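Local structure of enolase-phosphatase E1 (Saccharomyces cerevisiae, 2G80) at residues L208-D218 / K243-L253. The protein probably catalyses the magnesium-dependent enolization and dephosphorylation of 2,3-diketo-5-methylthiopentyl-1-phosphate to an acireductone in the methionine salvage pathway. Residues are numbered along the deposited sequence; the frame is centred on the assembly and turned at random.
Sequences LFLSDNPLELD and KYQVYKNFETL. With MG (magnesium ion), chain E.
Tyr-244 lays its ring against Leu-217 near the start of helix 214-221: Leu-217 CD1 stands 4.0 Å from the Tyr-244 ring centroid, 10° off its normal, a CH-pi contact over the face. Lys-243 CG covers the opposite face, so the ring is sandwiched. Asp-218 OD1 lies in the ring plane at its edge and accepts from Tyr-244 OH; the modelled 2.4 Å is doubtfully short. The same oxygen takes a salt bridge from Lys-243 NZ at 2.7 Å, met on the syn side, 23° out of the carboxylate plane; a bend at the end of the lysine chain (chi4 -61°) turns NZ there.

Leu-210, on strand 207-211, splits its methyls. CD1 makes a CH-pi contact over one face of Phe-250, 4.2 Å from the centroid, and meets Leu-253 CD1 tip to tip at 3.8 Å, while CD2 reaches Tyr-247 CD2 at 4.0 Å. Replacing Leu-210 by alanine would remove both methyls and is likely to leave a gap against the Phe-250 face and Leu-253 CD1 without its mate.

The C-terminal segment thus packs apolar side chains against Leu-208 and Leu-210 of the strand leading to Asp-212, which binds magnesium with the Asp-37 carboxylate and Glu-39 backbone O, while Asp-218, probably kept ionised by the Lys-243 ammonium, ties Lys-243 and Tyr-244 to the following helix.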
loop_
_atom_site.group_PDB
_atom_site.type_symbol
_atom_site.label_atom_id
_atom_site.label_comp_id
_atom_site.label_asym_id
_atom_site.label_seq_id
_atom_site.Cartn_x
_atom_site.Cartn_y
_atom_site.Cartn_z
ATOM N N LEU A 208 18.510 2.312 1.389
ATOM C CA LEU A 208 18.222 1.216 0.431
ATOM C C LEU A 208 16.703 1.223 0.125
ATOM O O LEU A 208 15.875 1.135 1.047
ATOM C CB LEU A 208 18.612 -0.165 0.959
ATOM C CG LEU A 208 18.361 -1.378 0.037
ATOM C CD1 LEU A 208 19.145 -1.265 -1.246
ATOM C CD2 LEU A 208 18.698 -2.708 0.747
ATOM N N PHE A 209 16.354 1.310 -1.160
ATOM C CA PHE A 209 14.961 1.267 -1.631
ATOM C C PHE A 209 14.678 -0.106 -2.283
ATOM O O PHE A 209 15.385 -0.518 -3.214
ATOM C CB PHE A 209 14.701 2.425 -2.596
ATOM C CG PHE A 209 13.333 2.415 -3.245
ATOM C CD1 PHE A 209 12.167 2.215 -2.499
ATOM C CD2 PHE A 209 13.202 2.698 -4.607
ATOM C CE1 PHE A 209 10.914 2.251 -3.100
ATOM C CE2 PHE A 209 11.955 2.727 -5.225
ATOM C CZ PHE A 209 10.811 2.522 -4.484
ATOM N N LEU A 210 13.661 -0.795 -1.762
ATOM C CA LEU A 210 13.238 -2.108 -2.226
ATOM C C LEU A 210 11.860 -2.004 -2.891
ATOM O O LEU A 210 10.888 -1.506 -2.296
ATOM C CB LEU A 210 13.205 -3.105 -1.079
ATOM C CG LEU A 210 14.544 -3.317 -0.350
ATOM C CD1 LEU A 210 14.312 -3.895 1.056
ATOM C CD2 LEU A 210 15.524 -4.141 -1.169
ATOM N N SER A 211 11.796 -2.483 -4.125
ATOM C CA SER A 211 10.586 -2.459 -4.911
ATOM C C SER A 211 10.651 -3.544 -5.978
ATOM O O SER A 211 11.736 -3.980 -6.315
ATOM C CB SER A 211 10.403 -1.064 -5.537
ATOM O OG SER A 211 9.347 -1.015 -6.502
ATOM N N ASP A 212 9.482 -4.019 -6.415
ATOM C CA ASP A 212 9.367 -4.966 -7.523
ATOM C C ASP A 212 9.340 -4.275 -8.895
ATOM O O ASP A 212 9.456 -4.959 -9.898
ATOM C CB ASP A 212 8.131 -5.879 -7.392
ATOM C CG ASP A 212 6.833 -5.116 -7.304
ATOM O OD1 ASP A 212 6.844 -4.038 -6.665
ATOM O OD2 ASP A 212 5.811 -5.595 -7.846
ATOM N N ASN A 213 9.180 -2.947 -8.927
ATOM C CA ASN A 213 9.095 -2.172 -10.166
ATOM C C ASN A 213 10.458 -1.520 -10.501
ATOM O O ASN A 213 10.879 -0.596 -9.801
ATOM C CB ASN A 213 7.989 -1.109 -10.009
ATOM C CG ASN A 213 7.643 -0.387 -11.321
ATOM O OD1 ASN A 213 8.306 -0.554 -12.344
ATOM N ND2 ASN A 213 6.591 0.426 -11.277
ATOM N N PRO A 214 11.151 -1.995 -11.568
ATOM C CA PRO A 214 12.441 -1.401 -11.964
ATOM C C PRO A 214 12.429 0.101 -12.282
ATOM O O PRO A 214 13.451 0.741 -12.137
ATOM C CB PRO A 214 12.823 -2.182 -13.235
ATOM C CG PRO A 214 12.033 -3.390 -13.218
ATOM C CD PRO A 214 10.794 -3.123 -12.464
ATOM N N LEU A 215 11.301 0.602 -12.771
ATOM C CA LEU A 215 11.112 2.001 -13.103
ATOM C C LEU A 215 11.119 2.897 -11.851
ATOM O O LEU A 215 11.542 4.060 -11.912
ATOM C CB LEU A 215 9.813 2.190 -13.915
ATOM C CG LEU A 215 9.752 1.453 -15.269
ATOM C CD1 LEU A 215 8.365 1.616 -15.905
ATOM C CD2 LEU A 215 10.830 1.954 -16.224
ATOM N N GLU A 216 10.651 2.353 -10.727
ATOM C CA GLU A 216 10.712 3.039 -9.448
ATOM C C GLU A 216 12.182 3.088 -8.995
ATOM O O GLU A 216 12.661 4.120 -8.569
ATOM C CB GLU A 216 9.846 2.318 -8.389
ATOM C CG GLU A 216 8.337 2.328 -8.719
ATOM C CD GLU A 216 7.458 1.644 -7.657
ATOM O OE1 GLU A 216 7.981 1.154 -6.619
ATOM O OE2 GLU A 216 6.220 1.612 -7.859
ATOM N N LEU A 217 12.871 1.952 -9.083
ATOM C CA LEU A 217 14.270 1.835 -8.686
ATOM C C LEU A 217 15.158 2.746 -9.521
ATOM O O LEU A 217 16.058 3.372 -8.966
ATOM C CB LEU A 217 14.746 0.377 -8.764
ATOM C CG LEU A 217 14.098 -0.698 -7.858
ATOM C CD1 LEU A 217 14.737 -2.015 -8.177
ATOM C CD2 LEU A 217 14.206 -0.442 -6.313
ATOM N N ASP A 218 14.889 2.836 -10.831
ATOM C CA ASP A 218 15.600 3.749 -11.746
ATOM C C ASP A 218 15.444 5.216 -11.317
ATOM O O ASP A 218 16.396 5.977 -11.385
ATOM C CB ASP A 218 15.052 3.667 -13.181
ATOM C CG ASP A 218 15.390 2.377 -13.910
ATOM O OD1 ASP A 218 16.202 1.566 -13.451
ATOM O OD2 ASP A 218 14.810 2.173 -14.991
ATOM N N LYS A 243 19.985 -5.209 -14.683
ATOM C CA LYS A 243 21.020 -4.586 -13.837
ATOM C C LYS A 243 20.904 -4.648 -12.309
ATOM O O LYS A 243 21.923 -4.528 -11.620
ATOM C CB LYS A 243 21.209 -3.111 -14.255
ATOM C CG LYS A 243 20.017 -2.158 -13.998
ATOM C CD LYS A 243 20.286 -0.826 -14.657
ATOM C CE LYS A 243 19.289 0.225 -14.264
ATOM N NZ LYS A 243 17.906 -0.146 -14.669
ATOM N N TYR A 244 19.704 -4.879 -11.784
ATOM C CA TYR A 244 19.482 -4.845 -10.328
ATOM C C TYR A 244 19.766 -6.116 -9.563
ATOM O O TYR A 244 19.603 -7.215 -10.095
ATOM C CB TYR A 244 18.062 -4.381 -10.026
ATOM C CG TYR A 244 17.834 -2.967 -10.455
ATOM C CD1 TYR A 244 18.513 -1.938 -9.806
ATOM C CD2 TYR A 244 16.958 -2.639 -11.505
ATOM C CE1 TYR A 244 18.349 -0.608 -10.176
ATOM C CE2 TYR A 244 16.752 -1.279 -11.875
ATOM C CZ TYR A 244 17.465 -0.274 -11.179
ATOM O OH TYR A 244 17.387 1.069 -11.449
ATOM N N GLN A 245 20.217 -5.951 -8.316
ATOM C CA GLN A 245 20.376 -7.087 -7.430
ATOM C C GLN A 245 18.956 -7.526 -7.049
ATOM O O GLN A 245 18.110 -6.682 -6.727
ATOM C CB GLN A 245 21.213 -6.776 -6.189
ATOM C CG GLN A 245 21.326 -8.032 -5.284
ATOM C CD GLN A 245 22.599 -8.143 -4.464
ATOM O OE1 GLN A 245 23.374 -7.187 -4.318
ATOM N NE2 GLN A 245 22.824 -9.347 -3.922
ATOM N N VAL A 246 18.699 -8.830 -7.133
ATOM C CA VAL A 246 17.374 -9.415 -6.852
ATOM C C VAL A 246 17.323 -9.985 -5.441
ATOM O O VAL A 246 18.235 -10.708 -5.049
ATOM C CB VAL A 246 17.019 -10.536 -7.862
ATOM C CG1 VAL A 246 15.639 -11.164 -7.550
ATOM C CG2 VAL A 246 17.050 -9.985 -9.314
ATOM N N TYR A 247 16.269 -9.637 -4.692
ATOM C CA TYR A 247 16.003 -10.182 -3.361
ATOM C C TYR A 247 14.693 -10.986 -3.395
ATOM O O TYR A 247 13.652 -10.452 -3.755
ATOM C CB TYR A 247 15.911 -9.074 -2.324
ATOM C CG TYR A 247 17.209 -8.356 -2.146
ATOM C CD1 TYR A 247 18.179 -8.856 -1.277
ATOM C CD2 TYR A 247 17.489 -7.190 -2.863
ATOM C CE1 TYR A 247 19.413 -8.203 -1.116
ATOM C CE2 TYR A 247 18.715 -6.522 -2.714
ATOM C CZ TYR A 247 19.674 -7.033 -1.836
ATOM O OH TYR A 247 20.878 -6.401 -1.673
ATOM N N LYS A 248 14.781 -12.281 -3.091
ATOM C CA LYS A 248 13.618 -13.169 -3.014
ATOM C C LYS A 248 12.959 -13.048 -1.635
ATOM O O LYS A 248 11.791 -13.392 -1.461
ATOM C CB LYS A 248 14.008 -14.620 -3.258
ATOM C CG LYS A 248 14.669 -14.907 -4.615
ATOM C CD LYS A 248 13.723 -14.802 -5.803
ATOM N N ASN A 249 13.732 -12.601 -0.653
ATOM C CA ASN A 249 13.258 -12.351 0.705
ATOM C C ASN A 249 14.228 -11.407 1.406
ATOM O O ASN A 249 15.324 -11.160 0.881
ATOM C CB ASN A 249 13.130 -13.645 1.470
ATOM C CG ASN A 249 14.411 -14.430 1.488
ATOM O OD1 ASN A 249 15.404 -14.012 2.089
ATOM N ND2 ASN A 249 14.393 -15.594 0.841
ATOM N N PHE A 250 13.848 -10.916 2.589
ATOM C CA PHE A 250 14.684 -9.957 3.321
ATOM C C PHE A 250 15.527 -10.504 4.480
ATOM O O PHE A 250 16.132 -9.712 5.197
ATOM C CB PHE A 250 13.849 -8.727 3.752
ATOM C CG PHE A 250 13.004 -8.107 2.641
ATOM C CD1 PHE A 250 13.353 -8.207 1.259
ATOM C CD2 PHE A 250 11.913 -7.335 2.984
ATOM C CE1 PHE A 250 12.566 -7.611 0.269
ATOM C CE2 PHE A 250 11.152 -6.704 2.022
ATOM C CZ PHE A 250 11.464 -6.843 0.656
ATOM N N GLU A 251 15.625 -11.824 4.615
ATOM C CA GLU A 251 16.436 -12.471 5.671
ATOM C C GLU A 251 17.890 -12.026 5.722
ATOM O O GLU A 251 18.405 -11.805 6.804
ATOM C CB GLU A 251 16.403 -14.003 5.563
ATOM C CG GLU A 251 15.082 -14.605 5.974
ATOM C CD GLU A 251 14.992 -16.128 5.726
ATOM O OE1 GLU A 251 16.037 -16.835 5.746
ATOM O OE2 GLU A 251 13.848 -16.606 5.512
ATOM N N THR A 252 18.519 -11.844 4.564
ATOM C CA THR A 252 19.954 -11.473 4.502
ATOM C C THR A 252 20.250 -9.980 4.691
ATOM O O THR A 252 21.409 -9.634 4.878
ATOM C CB THR A 252 20.644 -11.928 3.165
ATOM O OG1 THR A 252 20.244 -11.084 2.068
ATOM C CG2 THR A 252 20.328 -13.379 2.847
ATOM N N LEU A 253 19.228 -9.116 4.651
ATOM C CA LEU A 253 19.425 -7.657 4.764
ATOM C C LEU A 253 19.607 -7.124 6.188
ATOM O O LEU A 253 19.095 -7.660 7.162
ATOM C CB LEU A 253 18.284 -6.898 4.061
ATOM C CG LEU A 253 18.311 -7.010 2.537
ATOM C CD1 LEU A 253 17.025 -6.472 1.942
ATOM C CD2 LEU A 253 19.544 -6.313 1.940
ATOM O OXT LEU A 253 20.298 -6.109 6.378
HETATM MG MG MG E . 5.101 -2.894 -6.152
HETATM O O HOH W 1 4.065 -3.594 -7.668
HETATM O O HOH W 2 5.958 -1.292 -7.155
HETATM O O HOH W 3 3.729 -1.576 -5.572
#